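Local coordinates for protein FMN-dependent NADH-azoreductase 1 (Bacillus anthracis, PDB 3U7I) that probably uses FMN and NADH to reduce quinones, protecting against electrophilic quinone stress, and to cleave the azo bond of aromatic azo compounds into amines, at residues C[7-12]-C[97-102]; C[24-29]-C[201-206]; C[102-107]-C[164-169]; C[143-148]-C[183-188]. One frame throughout, in Å; residues are numbered along the deposited sequence.

Interaction 1 of 4, residues C[7-12]-C[97-102]; sequences TLIINA and TYVIVL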
loop_
_atom_site.group_PDB
_atom_site.type_symbol
_atom_site.label_atom_id
_atom_site.label_comp_id
_atom_site.label_asym_id
_atom_site.label_seq_id
_atom_site.Cartn_x
_atom_site.Cartn_y
_atom_site.Cartn_z
ATOM N N THR C 7 12.767 15.579 15.128
ATOM C CA THR C 7 12.709 14.257 14.510
ATOM C C THR C 7 11.313 13.696 14.687
ATOM O O THR C 7 10.723 13.820 15.755
ATOM C CB THR C 7 13.719 13.296 15.169
ATOM O OG1 THR C 7 15.028 13.861 15.093
ATOM C CG2 THR C 7 13.727 11.929 14.478
ATOM N N LEU C 8 10.779 13.080 13.645
ATOM C CA LEU C 8 9.449 12.503 13.744
ATOM C C LEU C 8 9.494 10.993 13.524
ATOM O O LEU C 8 9.970 10.518 12.493
ATOM C CB LEU C 8 8.484 13.175 12.753
ATOM C CG LEU C 8 7.054 12.631 12.613
ATOM C CD1 LEU C 8 6.256 12.773 13.911
ATOM C CD2 LEU C 8 6.327 13.301 11.442
ATOM N N ILE C 9 9.009 10.253 14.514
ATOM C CA ILE C 9 8.879 8.803 14.403
ATOM C C ILE C 9 7.525 8.478 13.779
ATOM O O ILE C 9 6.479 8.869 14.310
ATOM C CB ILE C 9 8.969 8.089 15.789
ATOM C CG1 ILE C 9 10.059 8.712 16.675
ATOM C CG2 ILE C 9 9.159 6.570 15.605
ATOM C CD1 ILE C 9 11.425 8.750 16.028
ATOM N N ILE C 10 7.558 7.781 12.647
ATOM C CA ILE C 10 6.350 7.265 12.012
ATOM C C ILE C 10 6.319 5.750 12.203
ATOM O O ILE C 10 6.988 5.000 11.484
ATOM C CB ILE C 10 6.292 7.611 10.516
ATOM C CG1 ILE C 10 6.395 9.124 10.313
ATOM C CG2 ILE C 10 5.017 7.043 9.883
ATOM C CD1 ILE C 10 7.046 9.517 8.991
ATOM N N ASN C 11 5.566 5.319 13.210
ATOM C CA ASN C 11 5.494 3.913 13.581
ATOM C C ASN C 11 4.361 3.188 12.842
ATOM O O ASN C 11 3.184 3.367 13.164
ATOM C CB ASN C 11 5.321 3.798 15.095
ATOM C CG ASN C 11 5.188 2.365 15.564
ATOM O OD1 ASN C 11 5.285 1.419 14.774
ATOM N ND2 ASN C 11 4.980 2.195 16.870
ATOM N N ALA C 12 4.719 2.371 11.858
ATOM C CA ALA C 12 3.712 1.692 11.031
ATOM C C ALA C 12 3.426 0.241 11.472
ATOM O O ALA C 12 2.888 -0.559 10.699
ATOM C CB ALA C 12 4.115 1.738 9.558
ATOM N N THR C 97 14.007 15.333 10.147
ATOM C CA THR C 97 14.491 13.955 10.243
ATOM C C THR C 97 13.293 13.027 10.468
ATOM O O THR C 97 12.470 13.261 11.364
ATOM C CB THR C 97 15.540 13.785 11.387
ATOM O OG1 THR C 97 16.655 14.665 11.172
ATOM C CG2 THR C 97 16.035 12.337 11.472
ATOM N N TYR C 98 13.179 11.988 9.641
ATOM C CA TYR C 98 12.043 11.073 9.714
ATOM C C TYR C 98 12.532 9.665 9.998
ATOM O O TYR C 98 13.544 9.234 9.441
ATOM C CB TYR C 98 11.256 11.067 8.396
ATOM C CG TYR C 98 10.758 12.431 7.969
ATOM C CD1 TYR C 98 9.595 12.975 8.525
ATOM C CD2 TYR C 98 11.448 13.179 7.013
ATOM C CE1 TYR C 98 9.137 14.233 8.146
ATOM C CE2 TYR C 98 11.001 14.433 6.624
ATOM C CZ TYR C 98 9.841 14.959 7.193
ATOM O OH TYR C 98 9.382 16.210 6.810
ATOM N N VAL C 99 11.824 8.945 10.865
ATOM C CA VAL C 99 12.123 7.525 11.080
ATOM C C VAL C 99 10.864 6.678 10.888
ATOM O O VAL C 99 9.913 6.788 11.666
ATOM C CB VAL C 99 12.751 7.245 12.479
ATOM C CG1 VAL C 99 13.095 5.751 12.629
ATOM C CG2 VAL C 99 14.000 8.101 12.688
ATOM N N ILE C 100 10.861 5.844 9.849
ATOM C CA ILE C 100 9.742 4.939 9.589
ATOM C C ILE C 100 10.033 3.524 10.093
ATOM O O ILE C 100 11.049 2.920 9.742
ATOM C CB ILE C 100 9.364 4.896 8.078
ATOM C CG1 ILE C 100 8.827 6.261 7.630
ATOM C CG2 ILE C 100 8.355 3.759 7.800
ATOM C CD1 ILE C 100 8.414 6.337 6.164
ATOM N N VAL C 101 9.134 3.010 10.928
ATOM C CA VAL C 101 9.242 1.650 11.460
ATOM C C VAL C 101 8.101 0.785 10.907
ATOM O O VAL C 101 6.924 1.113 11.067
ATOM C CB VAL C 101 9.216 1.645 13.018
ATOM C CG1 VAL C 101 9.593 0.265 13.582
ATOM C CG2 VAL C 101 10.141 2.748 13.574
ATOM N N LEU C 102 8.445 -0.315 10.250
ATOM C CA LEU C 102 7.415 -1.184 9.694
ATOM C C LEU C 102 7.849 -2.630 9.625
ATOM O O LEU C 102 9.038 -2.923 9.441
ATOM C CB LEU C 102 7.018 -0.733 8.285
ATOM C CG LEU C 102 8.039 -0.988 7.172
ATOM C CD1 LEU C 102 7.370 -0.956 5.797
ATOM C CD2 LEU C 102 9.172 0.030 7.266
#

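Interaction 2 of 4, residues C[24-29]-C[201-206]; sequences IKVFKH and NAYKEV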
loop_
_atom_site.group_PDB
_atom_site.type_symbol
_atom_site.label_atom_id
_atom_site.label_comp_id
_atom_site.label_asym_id
_atom_site.label_seq_id
_atom_site.Cartn_x
_atom_site.Cartn_y
_atom_site.Cartn_z
ATOM N N ILE C 24 10.429 -3.187 16.199
ATOM C CA ILE C 24 10.287 -2.352 17.392
ATOM C C ILE C 24 11.533 -2.430 18.298
ATOM O O ILE C 24 11.988 -1.408 18.803
ATOM C CB ILE C 24 8.989 -2.684 18.172
ATOM C CG1 ILE C 24 7.756 -2.385 17.301
ATOM C CG2 ILE C 24 8.931 -1.902 19.472
ATOM C CD1 ILE C 24 6.437 -2.949 17.830
ATOM N N LYS C 25 12.088 -3.631 18.481
ATOM C CA LYS C 25 13.356 -3.786 19.199
ATOM C C LYS C 25 14.463 -2.977 18.546
ATOM O O LYS C 25 15.193 -2.261 19.225
ATOM C CB LYS C 25 13.795 -5.255 19.275
ATOM C CG LYS C 25 13.143 -6.031 20.389
ATOM C CD LYS C 25 13.703 -7.436 20.526
ATOM C CE LYS C 25 12.749 -8.288 21.357
ATOM N NZ LYS C 25 13.433 -9.315 22.199
ATOM N N VAL C 26 14.597 -3.104 17.229
ATOM C CA VAL C 26 15.644 -2.386 16.501
ATOM C C VAL C 26 15.457 -0.865 16.592
ATOM O O VAL C 26 16.423 -0.120 16.769
ATOM C CB VAL C 26 15.710 -2.841 15.029
ATOM C CG1 VAL C 26 16.774 -2.060 14.265
ATOM C CG2 VAL C 26 15.981 -4.340 14.955
ATOM N N PHE C 27 14.209 -0.413 16.480
ATOM C CA PHE C 27 13.879 1.002 16.640
ATOM C C PHE C 27 14.228 1.535 18.034
ATOM O O PHE C 27 14.775 2.632 18.175
ATOM C CB PHE C 27 12.391 1.256 16.357
ATOM C CG PHE C 27 11.891 2.548 16.941
ATOM C CD1 PHE C 27 12.382 3.761 16.481
ATOM C CD2 PHE C 27 10.953 2.550 17.965
ATOM C CE1 PHE C 27 11.948 4.958 17.020
ATOM C CE2 PHE C 27 10.506 3.748 18.508
ATOM C CZ PHE C 27 11.011 4.954 18.035
ATOM N N LYS C 28 13.886 0.769 19.067
ATOM C CA LYS C 28 14.163 1.195 20.435
ATOM C C LYS C 28 15.672 1.281 20.690
ATOM O O LYS C 28 16.154 2.169 21.404
ATOM C CB LYS C 28 13.477 0.265 21.436
ATOM C CG LYS C 28 11.955 0.379 21.436
ATOM C CD LYS C 28 11.308 -0.950 21.846
ATOM C CE LYS C 28 10.356 -0.785 23.021
ATOM N NZ LYS C 28 11.072 -0.257 24.222
ATOM N N HIS C 29 16.420 0.369 20.079
ATOM C CA HIS C 29 17.875 0.422 20.135
ATOM C C HIS C 29 18.371 1.686 19.427
ATOM O O HIS C 29 19.228 2.399 19.957
ATOM C CB HIS C 29 18.485 -0.827 19.499
ATOM C CG HIS C 29 19.950 -0.991 19.770
ATOM N ND1 HIS C 29 20.436 -1.462 20.971
ATOM C CD2 HIS C 29 21.033 -0.744 18.995
ATOM C CE1 HIS C 29 21.756 -1.497 20.922
ATOM N NE2 HIS C 29 22.144 -1.060 19.736
ATOM N N ASN C 201 22.933 -7.686 14.090
ATOM C CA ASN C 201 23.327 -7.032 12.847
ATOM C C ASN C 201 22.592 -5.707 12.633
ATOM O O ASN C 201 23.192 -4.716 12.214
ATOM C CB ASN C 201 23.125 -7.966 11.657
ATOM C CG ASN C 201 24.217 -9.015 11.550
ATOM O OD1 ASN C 201 25.397 -8.719 11.758
ATOM N ND2 ASN C 201 23.829 -10.249 11.231
ATOM N N ALA C 202 21.296 -5.703 12.942
ATOM C CA ALA C 202 20.451 -4.517 12.820
ATOM C C ALA C 202 20.829 -3.470 13.861
ATOM O O ALA C 202 20.887 -2.279 13.558
ATOM C CB ALA C 202 18.998 -4.890 12.957
ATOM N N TYR C 203 21.079 -3.913 15.090
ATOM C CA TYR C 203 21.541 -3.008 16.134
ATOM C C TYR C 203 22.771 -2.226 15.677
ATOM O O TYR C 203 22.854 -1.015 15.889
ATOM C CB TYR C 203 21.874 -3.766 17.420
ATOM C CG TYR C 203 20.674 -4.308 18.172
ATOM C CD1 TYR C 203 19.384 -3.863 17.895
ATOM C CD2 TYR C 203 20.837 -5.263 19.173
ATOM C CE1 TYR C 203 18.287 -4.364 18.592
ATOM C CE2 TYR C 203 19.753 -5.767 19.871
ATOM C CZ TYR C 203 18.484 -5.316 19.579
ATOM O OH TYR C 203 17.417 -5.829 20.279
ATOM N N LYS C 204 23.725 -2.908 15.049
ATOM C CA LYS C 204 24.960 -2.251 14.630
ATOM C C LYS C 204 24.706 -1.189 13.568
ATOM O O LYS C 204 25.243 -0.079 13.643
ATOM C CB LYS C 204 25.987 -3.252 14.111
ATOM C CG LYS C 204 27.364 -2.626 13.889
ATOM C CD LYS C 204 28.124 -3.317 12.763
ATOM C CE LYS C 204 29.355 -2.519 12.348
ATOM N NZ LYS C 204 29.914 -2.992 11.042
ATOM N N GLU C 205 23.891 -1.533 12.578
ATOM C CA GLU C 205 23.526 -0.588 11.525
ATOM C C GLU C 205 22.794 0.651 12.037
ATOM O O GLU C 205 23.014 1.761 11.530
ATOM C CB GLU C 205 22.649 -1.268 10.478
ATOM C CG GLU C 205 23.343 -2.315 9.659
ATOM C CD GLU C 205 22.544 -2.656 8.422
ATOM O OE1 GLU C 205 22.296 -3.860 8.191
ATOM O OE2 GLU C 205 22.159 -1.714 7.686
ATOM N N VAL C 206 21.910 0.474 13.019
ATOM C CA VAL C 206 21.144 1.617 13.520
ATOM C C VAL C 206 21.954 2.474 14.492
ATOM O O VAL C 206 21.621 3.641 14.723
ATOM C CB VAL C 206 19.790 1.210 14.150
ATOM C CG1 VAL C 206 18.837 0.693 13.069
ATOM C CG2 VAL C 206 19.991 0.180 15.252
HETATM O O HOH W 1 15.976 -3.055 21.678
#

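Interaction 3 of 4, residues C[102-107]-C[164-169]; sequences LPLHNF and EYSHKY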
loop_
_atom_site.group_PDB
_atom_site.type_symbol
_atom_site.label_atom_id
_atom_site.label_comp_id
_atom_site.label_asym_id
_atom_site.label_seq_id
_atom_site.Cartn_x
_atom_site.Cartn_y
_atom_site.Cartn_z
ATOM N N LEU C 102 8.445 -0.315 10.250
ATOM C CA LEU C 102 7.415 -1.184 9.694
ATOM C C LEU C 102 7.849 -2.630 9.625
ATOM O O LEU C 102 9.038 -2.923 9.441
ATOM C CB LEU C 102 7.018 -0.733 8.285
ATOM C CG LEU C 102 8.039 -0.988 7.172
ATOM C CD1 LEU C 102 7.370 -0.956 5.797
ATOM C CD2 LEU C 102 9.172 0.030 7.266
ATOM N N PRO C 103 6.879 -3.543 9.801
ATOM C CA PRO C 103 7.039 -4.937 9.386
ATOM C C PRO C 103 6.655 -5.039 7.914
ATOM O O PRO C 103 5.679 -4.415 7.495
ATOM C CB PRO C 103 6.022 -5.678 10.256
ATOM C CG PRO C 103 4.952 -4.690 10.503
ATOM C CD PRO C 103 5.620 -3.329 10.539
ATOM N N LEU C 104 7.429 -5.785 7.138
ATOM C CA LEU C 104 7.094 -6.034 5.743
ATOM C C LEU C 104 6.157 -7.229 5.672
ATOM O O LEU C 104 6.558 -8.363 5.979
ATOM C CB LEU C 104 8.353 -6.315 4.916
ATOM C CG LEU C 104 8.126 -6.588 3.427
ATOM C CD1 LEU C 104 7.441 -5.400 2.767
ATOM C CD2 LEU C 104 9.440 -6.900 2.732
ATOM N N HIS C 105 4.903 -6.971 5.299
ATOM C CA HIS C 105 3.961 -8.053 5.062
ATOM C C HIS C 105 3.385 -7.916 3.668
ATOM O O HIS C 105 2.887 -6.851 3.298
ATOM C CB HIS C 105 2.837 -8.064 6.097
ATOM C CG HIS C 105 2.037 -9.334 6.092
ATOM N ND1 HIS C 105 2.624 -10.584 6.094
ATOM C CD2 HIS C 105 0.699 -9.547 6.069
ATOM C CE1 HIS C 105 1.680 -11.512 6.080
ATOM N NE2 HIS C 105 0.504 -10.910 6.069
ATOM N N ASN C 106 3.468 -8.996 2.895
ATOM C CA ASN C 106 2.930 -9.018 1.537
ATOM C C ASN C 106 3.512 -7.944 0.599
ATOM O O ASN C 106 2.805 -7.375 -0.234
ATOM C CB ASN C 106 1.404 -8.994 1.586
ATOM C CG ASN C 106 0.848 -10.220 2.277
ATOM O OD1 ASN C 106 1.412 -11.309 2.160
ATOM N ND2 ASN C 106 -0.238 -10.050 3.022
ATOM N N PHE C 107 4.810 -7.685 0.775
ATOM C CA PHE C 107 5.652 -6.977 -0.192
ATOM C C PHE C 107 5.273 -5.531 -0.476
ATOM O O PHE C 107 5.598 -5.014 -1.550
ATOM C CB PHE C 107 5.743 -7.758 -1.506
ATOM C CG PHE C 107 6.165 -9.188 -1.327
ATOM C CD1 PHE C 107 7.499 -9.518 -1.176
ATOM C CD2 PHE C 107 5.219 -10.203 -1.301
ATOM C CE1 PHE C 107 7.889 -10.836 -1.009
ATOM C CE2 PHE C 107 5.595 -11.521 -1.132
ATOM C CZ PHE C 107 6.933 -11.843 -0.989
ATOM N N GLU C 164 10.303 -5.893 -3.563
ATOM C CA GLU C 164 10.361 -5.162 -2.303
ATOM C C GLU C 164 9.734 -3.792 -2.514
ATOM O O GLU C 164 10.425 -2.769 -2.508
ATOM C CB GLU C 164 11.811 -5.024 -1.812
ATOM C CG GLU C 164 11.923 -4.572 -0.358
ATOM C CD GLU C 164 13.333 -4.179 0.026
ATOM O OE1 GLU C 164 14.178 -4.025 -0.889
ATOM O OE2 GLU C 164 13.596 -4.027 1.241
ATOM N N TYR C 165 8.419 -3.772 -2.704
ATOM C CA TYR C 165 7.735 -2.529 -3.056
ATOM C C TYR C 165 7.559 -1.572 -1.892
ATOM O O TYR C 165 7.395 -0.375 -2.101
ATOM C CB TYR C 165 6.409 -2.802 -3.767
ATOM C CG TYR C 165 6.630 -3.383 -5.138
ATOM C CD1 TYR C 165 7.284 -2.643 -6.122
ATOM C CD2 TYR C 165 6.217 -4.678 -5.446
ATOM C CE1 TYR C 165 7.511 -3.167 -7.376
ATOM C CE2 TYR C 165 6.440 -5.210 -6.704
ATOM C CZ TYR C 165 7.080 -4.444 -7.664
ATOM O OH TYR C 165 7.308 -4.964 -8.916
ATOM N N SER C 166 7.599 -2.091 -0.670
ATOM C CA SER C 166 7.659 -1.226 0.500
ATOM C C SER C 166 8.794 -0.201 0.324
ATOM O O SER C 166 8.550 1.011 0.256
ATOM C CB SER C 166 7.884 -2.058 1.770
ATOM O OG SER C 166 9.064 -2.845 1.678
ATOM N N HIS C 167 10.028 -0.711 0.230
ATOM C CA HIS C 167 11.228 0.106 0.040
ATOM C C HIS C 167 11.197 0.932 -1.247
ATOM O O HIS C 167 11.450 2.132 -1.223
ATOM C CB HIS C 167 12.486 -0.777 0.074
ATOM C CG HIS C 167 13.704 -0.129 -0.508
ATOM N ND1 HIS C 167 14.309 0.973 0.060
ATOM C CD2 HIS C 167 14.431 -0.423 -1.613
ATOM C CE1 HIS C 167 15.356 1.325 -0.663
ATOM N NE2 HIS C 167 15.451 0.493 -1.687
ATOM N N LYS C 168 10.892 0.288 -2.366
ATOM C CA LYS C 168 10.862 0.978 -3.653
ATOM C C LYS C 168 9.922 2.182 -3.611
ATOM O O LYS C 168 10.286 3.289 -4.021
ATOM C CB LYS C 168 10.469 0.006 -4.775
ATOM C CG LYS C 168 11.564 -0.999 -5.080
ATOM C CD LYS C 168 11.190 -1.914 -6.232
ATOM C CE LYS C 168 12.416 -2.672 -6.738
ATOM N NZ LYS C 168 12.106 -3.367 -8.019
ATOM N N TYR C 169 8.722 1.967 -3.086
ATOM C CA TYR C 169 7.735 3.030 -2.996
ATOM C C TYR C 169 8.193 4.144 -2.063
ATOM O O TYR C 169 8.198 5.316 -2.448
ATOM C CB TYR C 169 6.399 2.466 -2.533
ATOM C CG TYR C 169 5.322 3.500 -2.341
ATOM C CD1 TYR C 169 4.667 4.053 -3.432
ATOM C CD2 TYR C 169 4.955 3.919 -1.072
ATOM C CE1 TYR C 169 3.672 4.993 -3.265
ATOM C CE2 TYR C 169 3.963 4.862 -0.891
ATOM C CZ TYR C 169 3.320 5.399 -1.988
ATOM O OH TYR C 169 2.315 6.334 -1.818
#

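Interaction 4 of 4, residues C[143-148]-C[183-188]; sequences RMLVIQ and QIVRAQ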
loop_
_atom_site.group_PDB
_atom_site.type_symbol
_atom_site.label_atom_id
_atom_site.label_comp_id
_atom_site.label_asym_id
_atom_site.label_seq_id
_atom_site.Cartn_x
_atom_site.Cartn_y
_atom_site.Cartn_z
ATOM N N ARG C 143 16.113 14.335 6.174
ATOM C CA ARG C 143 16.674 12.986 6.184
ATOM C C ARG C 143 15.629 11.942 6.561
ATOM O O ARG C 143 14.736 12.190 7.370
ATOM C CB ARG C 143 17.865 12.884 7.143
ATOM C CG ARG C 143 18.964 13.893 6.916
ATOM C CD ARG C 143 18.785 15.147 7.792
ATOM N NE ARG C 143 18.683 14.820 9.216
ATOM C CZ ARG C 143 19.724 14.700 10.038
ATOM N NH1 ARG C 143 20.962 14.876 9.587
ATOM N NH2 ARG C 143 19.527 14.398 11.317
HETATM N N MSE C 144 15.764 10.758 5.984
HETATM C CA MSE C 144 14.827 9.675 6.252
HETATM C C MSE C 144 15.568 8.372 6.532
HETATM O O MSE C 144 16.503 8.003 5.818
HETATM C CB MSE C 144 13.846 9.493 5.083
HETATM C CG MSE C 144 13.117 8.143 5.065
HETATM SE SE MSE C 144 11.661 7.902 6.378
HETATM C CE MSE C 144 10.417 9.265 5.724
ATOM N N LEU C 145 15.139 7.688 7.589
ATOM C CA LEU C 145 15.637 6.361 7.928
ATOM C C LEU C 145 14.449 5.421 8.009
ATOM O O LEU C 145 13.466 5.708 8.692
ATOM C CB LEU C 145 16.383 6.373 9.261
ATOM C CG LEU C 145 16.864 5.011 9.770
ATOM C CD1 LEU C 145 18.040 4.490 8.935
ATOM C CD2 LEU C 145 17.239 5.099 11.249
ATOM N N VAL C 146 14.528 4.300 7.301
ATOM C CA VAL C 146 13.472 3.298 7.363
ATOM C C VAL C 146 13.990 2.065 8.102
ATOM O O VAL C 146 15.071 1.564 7.789
ATOM C CB VAL C 146 12.997 2.899 5.949
ATOM C CG1 VAL C 146 11.973 1.769 6.028
ATOM C CG2 VAL C 146 12.421 4.101 5.225
ATOM N N ILE C 147 13.243 1.605 9.101
ATOM C CA ILE C 147 13.595 0.390 9.828
ATOM C C ILE C 147 12.587 -0.698 9.467
ATOM O O ILE C 147 11.434 -0.661 9.901
ATOM C CB ILE C 147 13.606 0.622 11.366
ATOM C CG1 ILE C 147 14.751 1.570 11.749
ATOM C CG2 ILE C 147 13.742 -0.704 12.106
ATOM C CD1 ILE C 147 14.724 2.013 13.199
ATOM N N GLN C 148 13.030 -1.683 8.695
ATOM C CA GLN C 148 12.129 -2.724 8.182
ATOM C C GLN C 148 12.518 -4.133 8.609
ATOM O O GLN C 148 13.638 -4.577 8.344
ATOM C CB GLN C 148 12.069 -2.657 6.645
ATOM C CG GLN C 148 11.247 -3.763 5.966
ATOM C CD GLN C 148 11.239 -3.626 4.444
ATOM O OE1 GLN C 148 10.374 -2.948 3.876
ATOM N NE2 GLN C 148 12.207 -4.259 3.778
ATOM N N GLN C 183 18.047 6.169 3.989
ATOM C CA GLN C 183 18.672 4.911 4.348
ATOM C C GLN C 183 17.602 3.949 4.814
ATOM O O GLN C 183 16.666 4.334 5.514
ATOM C CB GLN C 183 19.698 5.082 5.463
ATOM C CG GLN C 183 20.174 3.742 6.029
ATOM C CD GLN C 183 21.330 3.875 6.987
ATOM O OE1 GLN C 183 21.590 4.957 7.524
ATOM N NE2 GLN C 183 22.048 2.773 7.203
ATOM N N ILE C 184 17.730 2.697 4.405
ATOM C CA ILE C 184 16.916 1.639 4.980
ATOM C C ILE C 184 17.791 0.607 5.706
ATOM O O ILE C 184 18.798 0.116 5.171
ATOM C CB ILE C 184 15.994 0.962 3.934
ATOM C CG1 ILE C 184 15.200 -0.165 4.597
ATOM C CG2 ILE C 184 16.806 0.463 2.732
ATOM C CD1 ILE C 184 14.028 -0.661 3.793
ATOM N N VAL C 185 17.416 0.311 6.944
ATOM C CA VAL C 185 18.021 -0.788 7.674
ATOM C C VAL C 185 17.079 -1.997 7.586
ATOM O O VAL C 185 15.916 -1.925 7.993
ATOM C CB VAL C 185 18.304 -0.402 9.131
ATOM C CG1 VAL C 185 18.811 -1.611 9.920
ATOM C CG2 VAL C 185 19.318 0.762 9.190
ATOM N N ARG C 186 17.582 -3.091 7.023
ATOM C CA ARG C 186 16.790 -4.300 6.835
ATOM C C ARG C 186 17.112 -5.357 7.887
ATOM O O ARG C 186 18.125 -6.062 7.792
ATOM C CB ARG C 186 17.020 -4.884 5.437
ATOM C CG ARG C 186 16.562 -3.991 4.297
ATOM C CD ARG C 186 16.683 -4.708 2.955
ATOM N NE ARG C 186 16.243 -3.858 1.850
ATOM C CZ ARG C 186 16.972 -2.878 1.331
ATOM N NH1 ARG C 186 18.180 -2.609 1.812
ATOM N NH2 ARG C 186 16.494 -2.161 0.328
ATOM N N ALA C 187 16.247 -5.465 8.892
ATOM C CA ALA C 187 16.336 -6.559 9.846
ATOM C C ALA C 187 15.667 -7.755 9.180
ATOM O O ALA C 187 14.581 -8.182 9.580
ATOM C CB ALA C 187 15.638 -6.198 11.135
ATOM N N GLN C 188 16.331 -8.284 8.158
ATOM C CA GLN C 188 15.741 -9.271 7.265
ATOM C C GLN C 188 16.110 -10.703 7.636
ATOM O O GLN C 188 17.055 -10.944 8.395
ATOM C CB GLN C 188 16.192 -8.990 5.833
ATOM C CG GLN C 188 17.708 -8.922 5.690
ATOM C CD GLN C 188 18.148 -8.605 4.273
ATOM O OE1 GLN C 188 17.318 -8.341 3.403
ATOM N NE2 GLN C 188 19.456 -8.635 4.034
#

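Interaction 1 of 4, residues C[7-12]-C[97-102]
Ile10 and Ile100 lie side by side and point the same way, on the sheet face they share with Leu8 and Tyr98. CD1 of Ile10 reaches CG1 of Ile100 at 4.0 Å and also meets CD1 of the Tyr98 ring, which it approaches obliquely, as CB of Leu8 does further back. On the other face Ile9 and Val99 are likewise aligned. There CG1 of Ile9 stands anti to its carbonyl carbon (chi1 -41°), and CD1 beyond it comes within 4.1 Å of Val99 CB. At the start of the strands Thr7 and Thr97 cross obliquely, their CG2 methyls 3.8 Å apart; their hydroxyls are bonded elsewhere, Thr7 OG1 to Glu42 and Tyr34, Thr97 OG1 to Arg143. Between the two faces runs a parallel ladder of five backbone bonds, the first from Leu8 N to Thr97 O, 2.8 Å, the last from Ala12 N to Val101 O, 2.7 Å. These are neighbouring strands in the five-stranded parallel sheet of the flavodoxin-like fold, with Phe27 of helix 22-37 packed on Ile9 and Val101, the latter close to Ser23, a predicted FMN-binding residue. The contact is thus fully buried: five backbone bonds join the strands, and mostly apolar side chains pack on both faces.

Interaction 2 of 4, residues C[24-29]-C[201-206]
The His29 imidazole and the Tyr203 phenol ring stack face to face, their centroids 4.1 Å apart and their planes inclined by 23°. Over the centre of one imidazole face sits Tyr203 CG, while ND1 of His29 lies over the centre of the phenol face. Tyr203 CB joins the stack with a CH-pi contact, 3.8 Å from the imidazole centroid. At the edges, in plane, CG2 of Val206 meets the histidine ring and CA of Val26 the tyrosine ring. CG of His29 is anti to the backbone N (chi1 -168°), which sets it 3.5 Å from Tyr203 CD1. Val26 divides its branches: CG1 touches Val206 CG1 at 3.6 Å, and CG2 touches Ala202 CB at 3.7 Å. The axes of 24-29 and 201-206 approach to 9.1 Å at 34°; their helices, 22-37 and 195-214, lie on the same side of the flavodoxin-like sheet, where Val26 also rests on Ile147 and Val206 on Val185. A water donates to Lys25 O at 2.7 Å and has a long, weak link to Tyr203 OH. No direct hydrogen bond joins the segments, so dispersion and ring stacking carry the contact; the bond from His29 NE2 to Glu207 would fix the imidazole's rotation and may favour its protonated form.

Interaction 3 of 4, residues C[102-107]-C[164-169]
Leu104 and Ser166 meet through a methyl and a hydroxymethyl group. CG of Leu104 is anti to the backbone N (chi1 -180°), and CD1 beyond it lies 3.2 Å from OG and 3.5 Å from CB of Ser166. The serine hydroxyl occupies the crowded position between its own backbone N and carbonyl carbon (chi1 57°); its hydrogen-bond partner is Gln148 OE1, so the leucine methyl packs beside an oxygen already engaged. Further back, CD1 of Leu102 touches CB of Ser166 at 4.2 Å. This is the point where strand 97-103 of the flavodoxin-like sheet runs out into a loop at its C-terminal end and meets the first turn of helix 165-177, with Glu164 as the N-cap residue. Phe107 O faces that turn, 3.2 Å from Tyr165 CB and at the edge of the tyrosine ring, near its plane. It also accepts a weak hydrogen bond from Tyr165 N, 3.3 Å long and bent to 130°. The Phe107 ring itself turns from the helix and meets Trp159 edge to face. The Glu164 carboxylate likewise points elsewhere: OE2 makes a salt bridge to Arg186 NE and a hydrogen bond with Gln148 NE2. Across the dimer interface, Asn106 O bonds to Tyr169 OH of the second subunit.

Interaction 4 of 4, residues C[143-148]-C[183-188]
Leu145 and Gln183 both carry CG anti to the backbone N (chi1 176° and 169°), and the two side chains lie side by side, pointing the same way. CD1 of Leu145 rests on the aliphatic part of the glutamine, 3.7 Å from Gln183 CG, and reaches on to Val185 CG2 at 3.9 Å. On the opposite face Ile184 extends its CG1 anti to the backbone N, and CD1 at the end serves two neighbours: it lies 3.9 Å from Val146 CG1 and touches CB of Gln148 at 4.0 Å. The same methyl sits above one face of the Arg186 guanidinium, offset toward its rim. Between the faces runs a parallel ladder of five backbone bonds, beginning with Gln183 N to Met144 O; Gln148 N to Val185 O, 3.0 Å long, is almost straight. The last, Ala187 N to Gln148 O, is more bent at 136°, where Ala187 is the centre of an inverse gamma turn. Strand 181-187 is one of the two edge strands of the flavodoxin-like sheet within the chain, with helix 195-214 packed on Val185. The polar ends are engaged beyond the pair: Gln183 OE1 with Arg212, and Gln148 and Arg186 with the start of helix 165-177. The contact therefore combines backbone pairing and apolar side-chain packing with polar ends, one of them an ion pair, in which the Glu164 carboxylate would be stabilised as an anion.

From the N terminus, strand 6-11 leads into helix 22-37, and interaction 1 closes the first loop when the chain returns as strand 97-103. Interaction 2 opens within that loop and closes last, so the two cross; they touch where helix 22-37 packs on the strands. Interactions 3 and 4 both nest inside the loop of interaction 2 and cross each other. Interaction 3 begins at Leu102, shared with interaction 1, and Glu164 to Arg186 ties it to interaction 4. Strands 97-103 and 143-149 are neighbours, so interactions 1 and 4 extend one sheet, which interaction 2 covers on one side through Val26, Phe27 and Val206.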